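Local coordinates for protein phytochromobilin synthase (PDB 6KME) that probably reduces biliverdin IX alpha to phytochromobilin with electrons from ferredoxin, a key step in the biosynthesis of the plant photoreceptor chromophore, at residues L83-C88 / K260-G265. The protein carries 1 engineered substitution. Sequence-based numbering, arbitrary orientation.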
ATOM      1  N   LEU A  83      11.301   6.231  -0.396  1.00 21.53           N
ATOM      2  CA  LEU A  83      10.642   6.477   0.886  1.00 22.70           C
ATOM      3  C   LEU A  83      10.148   5.162   1.460  1.00 21.48           C
ATOM      4  O   LEU A  83       9.374   4.451   0.812  1.00 21.49           O
ATOM      5  CB  LEU A  83       9.473   7.460   0.736  1.00 24.74           C
ATOM      6  CG  LEU A  83       8.704   7.686   2.041  1.00 20.91           C
ATOM      7  CD1 LEU A  83       9.639   8.191   3.172  1.00 20.32           C
ATOM      8  CD2 LEU A  83       7.536   8.647   1.823  1.00 23.58           C
ATOM      9  N   LEU A  84      10.596   4.842   2.663  1.00 21.24           N
ATOM     10  CA  LEU A  84      10.029   3.766   3.461  1.00 17.68           C
ATOM     11  C   LEU A  84       9.389   4.430   4.669  1.00 23.81           C
ATOM     12  O   LEU A  84      10.081   5.104   5.436  1.00 25.97           O
ATOM     13  CB  LEU A  84      11.106   2.775   3.901  1.00 21.25           C
ATOM     14  CG  LEU A  84      10.692   1.558   4.727  1.00 30.18           C
ATOM     15  CD1 LEU A  84       9.862   0.639   3.876  1.00 38.44           C
ATOM     16  CD2 LEU A  84      11.943   0.814   5.237  1.00 33.03           C
ATOM     17  N   ARG A  85       8.074   4.259   4.836  1.00 24.27           N
ATOM     18  CA  ARG A  85       7.390   5.006   5.885  1.00 21.84           C
ATOM     19  C   ARG A  85       6.299   4.154   6.525  1.00 22.98           C
ATOM     20  O   ARG A  85       5.679   3.297   5.880  1.00 20.43           O
ATOM     21  CB  ARG A  85       6.835   6.342   5.344  1.00 22.05           C
ATOM     22  CG  ARG A  85       5.373   6.342   4.885  1.00 25.00           C
ATOM     23  CD  ARG A  85       5.169   5.554   3.598  1.00 26.95           C
ATOM     24  NE  ARG A  85       3.792   5.639   3.071  1.00 28.56           N
ATOM     25  CZ  ARG A  85       2.771   4.891   3.488  1.00 18.53           C
ATOM     26  NH1 ARG A  85       2.948   4.021   4.468  1.00 20.10           N
ATOM     27  NH2 ARG A  85       1.569   5.017   2.924  1.00 17.96           N
ATOM     28  N   SER A  86       6.097   4.380   7.822  1.00 21.34           N
ATOM     29  CA  SER A  86       5.078   3.670   8.576  1.00 20.93           C
ATOM     30  C   SER A  86       4.249   4.649   9.395  1.00 24.41           C
ATOM     31  O   SER A  86       4.764   5.644   9.925  1.00 23.38           O
ATOM     32  CB  SER A  86       5.689   2.618   9.507  1.00 24.68           C
ATOM     33  OG  SER A  86       6.469   3.233  10.512  1.00 26.56           O
ATOM     34  N   LEU A  87       2.960   4.359   9.476  1.00 20.71           N
ATOM     35  CA  LEU A  87       2.047   4.993  10.416  1.00 22.56           C
ATOM     36  C   LEU A  87       1.473   3.874  11.262  1.00 24.34           C
ATOM     37  O   LEU A  87       0.997   2.871  10.720  1.00 25.22           O
ATOM     38  CB  LEU A  87       0.939   5.766   9.699  1.00 21.77           C
ATOM     39  CG  LEU A  87      -0.259   6.205  10.562  1.00 27.19           C
ATOM     40  CD1 LEU A  87       0.153   7.249  11.613  1.00 27.16           C
ATOM     41  CD2 LEU A  87      -1.392   6.739   9.698  1.00 29.62           C
ATOM     42  N   CYS A  88       1.582   4.012  12.580  1.00 24.34           N
ATOM     43  CA  CYS A  88       1.074   3.009  13.500  1.00 26.62           C
ATOM     44  C   CYS A  88       0.162   3.691  14.508  1.00 25.10           C
ATOM     45  O   CYS A  88       0.539   4.695  15.119  1.00 27.06           O
ATOM     46  CB  CYS A  88       2.222   2.274  14.205  1.00 29.04           C
ATOM     47  SG  CYS A  88       1.635   0.872  15.171  1.00 40.05           S
ATOM     48  N   LYS A 260       1.485  14.732   2.294  1.00 25.38           N
ATOM     49  CA  LYS A 260       2.893  15.051   2.511  1.00 25.26           C
ATOM     50  C   LYS A 260       3.669  13.945   3.209  1.00 22.63           C
ATOM     51  O   LYS A 260       4.912  13.965   3.180  1.00 25.70           O
ATOM     52  CB  LYS A 260       3.025  16.346   3.321  1.00 29.49           C
ATOM     53  CG  LYS A 260       2.420  17.555   2.620  1.00 40.89           C
ATOM     54  CD  LYS A 260       2.967  18.847   3.195  1.00 58.92           C
ATOM     55  CE  LYS A 260       2.154  20.051   2.748  1.00 71.84           C
ATOM     56  NZ  LYS A 260       0.838  20.131   3.451  1.00 72.21           N
ATOM     57  N   PHE A 261       2.989  12.971   3.821  1.00 21.83           N
ATOM     58  CA  PHE A 261       3.688  11.865   4.478  1.00 22.65           C
ATOM     59  C   PHE A 261       3.311  10.527   3.852  1.00 25.36           C
ATOM     60  O   PHE A 261       4.166   9.895   3.220  1.00 21.57           O
ATOM     61  CB  PHE A 261       3.440  11.874   5.991  1.00 25.29           C
ATOM     62  CG  PHE A 261       4.124  10.751   6.716  1.00 29.22           C
ATOM     63  CD1 PHE A 261       5.484  10.829   7.011  1.00 26.73           C
ATOM     64  CD2 PHE A 261       3.424   9.590   7.052  1.00 27.25           C
ATOM     65  CE1 PHE A 261       6.130   9.794   7.658  1.00 25.90           C
ATOM     66  CE2 PHE A 261       4.057   8.550   7.705  1.00 25.79           C
ATOM     67  CZ  PHE A 261       5.419   8.647   8.007  1.00 28.75           C
ATOM     68  N   LEU A 262       2.061  10.073   3.993  1.00 19.50           N
ATOM     69  CA  LEU A 262       1.719   8.725   3.542  1.00 17.94           C
ATOM     70  C   LEU A 262       1.939   8.575   2.051  1.00 20.30           C
ATOM     71  O   LEU A 262       2.442   7.546   1.591  1.00 19.89           O
ATOM     72  CB  LEU A 262       0.260   8.396   3.889  1.00 18.90           C
ATOM     73  CG  LEU A 262      -0.041   8.296   5.391  1.00 21.98           C
ATOM     74  CD1 LEU A 262      -1.533   8.155   5.609  1.00 18.69           C
ATOM     75  CD2 LEU A 262       0.710   7.103   6.017  1.00 21.91           C
ATOM     76  N   PHE A 263       1.549   9.579   1.270  1.00 21.26           N
ATOM     77  CA  PHE A 263       1.714   9.519  -0.174  1.00 17.65           C
ATOM     78  C   PHE A 263       2.566  10.677  -0.645  1.00 19.89           C
ATOM     79  O   PHE A 263       2.356  11.243  -1.716  1.00 20.25           O
ATOM     80  CB  PHE A 263       0.347   9.420  -0.848  1.00 15.40           C
ATOM     81  CG  PHE A 263      -0.422   8.254  -0.314  1.00 19.73           C
ATOM     82  CD1 PHE A 263       0.041   6.964  -0.540  1.00 17.98           C
ATOM     83  CD2 PHE A 263      -1.486   8.437   0.541  1.00 17.44           C
ATOM     84  CE1 PHE A 263      -0.605   5.873   0.014  1.00 20.41           C
ATOM     85  CE2 PHE A 263      -2.146   7.355   1.097  1.00 25.38           C
ATOM     86  CZ  PHE A 263      -1.703   6.073   0.836  1.00 24.12           C
ATOM     87  N   ASN A 264       3.555  11.018   0.185  1.00 19.58           N
ATOM     88  CA  ASN A 264       4.607  11.955  -0.187  1.00 23.78           C
ATOM     89  C   ASN A 264       5.097  11.645  -1.594  1.00 23.38           C
ATOM     90  O   ASN A 264       5.342  10.485  -1.940  1.00 25.85           O
ATOM     91  CB  ASN A 264       5.758  11.858   0.821  1.00 21.49           C
ATOM     92  CG  ASN A 264       6.937  12.727   0.446  1.00 23.50           C
ATOM     93  OD1 ASN A 264       7.790  12.317  -0.332  1.00 28.15           O
ATOM     94  ND2 ASN A 264       7.001  13.926   1.011  1.00 24.47           N
ATOM     95  N   GLY A 265       5.194  12.685  -2.414  1.00 23.54           N
ATOM     96  CA  GLY A 265       5.488  12.554  -3.822  1.00 24.74           C
ATOM     97  C   GLY A 265       4.321  12.915  -4.720  1.00 24.88           C
ATOM     98  O   GLY A 265       4.532  13.196  -5.910  1.00 23.07           O
TER
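On the central antiparallel sheet of this bilin reductase, the C-terminal end of helix 251-262 is held to strand 81-91 by the buried Arg-85, whose NE and NH2 both donate to the carbonyl O of Leu-262. The NE of Arg-85 meets Leu-262 O at 2.8 Å in the carbonyl plane, on a lone pair, with an N-H...O angle of 148°. A second bond runs from Arg-85 NH2 to Leu-262 O at 3.0 Å, its donor tilted 34° from that plane. The side chain turns at chi2 (-71°) and is extended at chi3, which brings NE and NH2 together onto that carbonyl. Arg-85 NH1 forms a salt bridge with Asp-99 on the adjacent strand 96-104, which probably offsets the buried charge. Over one guanidinium face lies Leu-262 CD2, which also touches Leu-87 CB at 3.9 Å; Phe-263 CE1 sits at the edge. The Phe-261 ring receives Arg-85 CG in an off-centre CH-pi contact, 4.2 Å from CG to the ring centroid, and turns its edge to Ser-86 O, 3.6 Å from CZ. This last turn of the helix meets the seven-stranded antiparallel sheet at its third strand; the side chain of Leu-87 also lies about 5 Å from the bound biliverdin. Farther along, Leu-83 CD2 rests against Asn-264 CB at 3.8 Å, while the ND2 of Asn-264 reaches back to Lys-260 O at 3.0 Å, closing a side-chain-to-backbone bond across the turn that ends the helix.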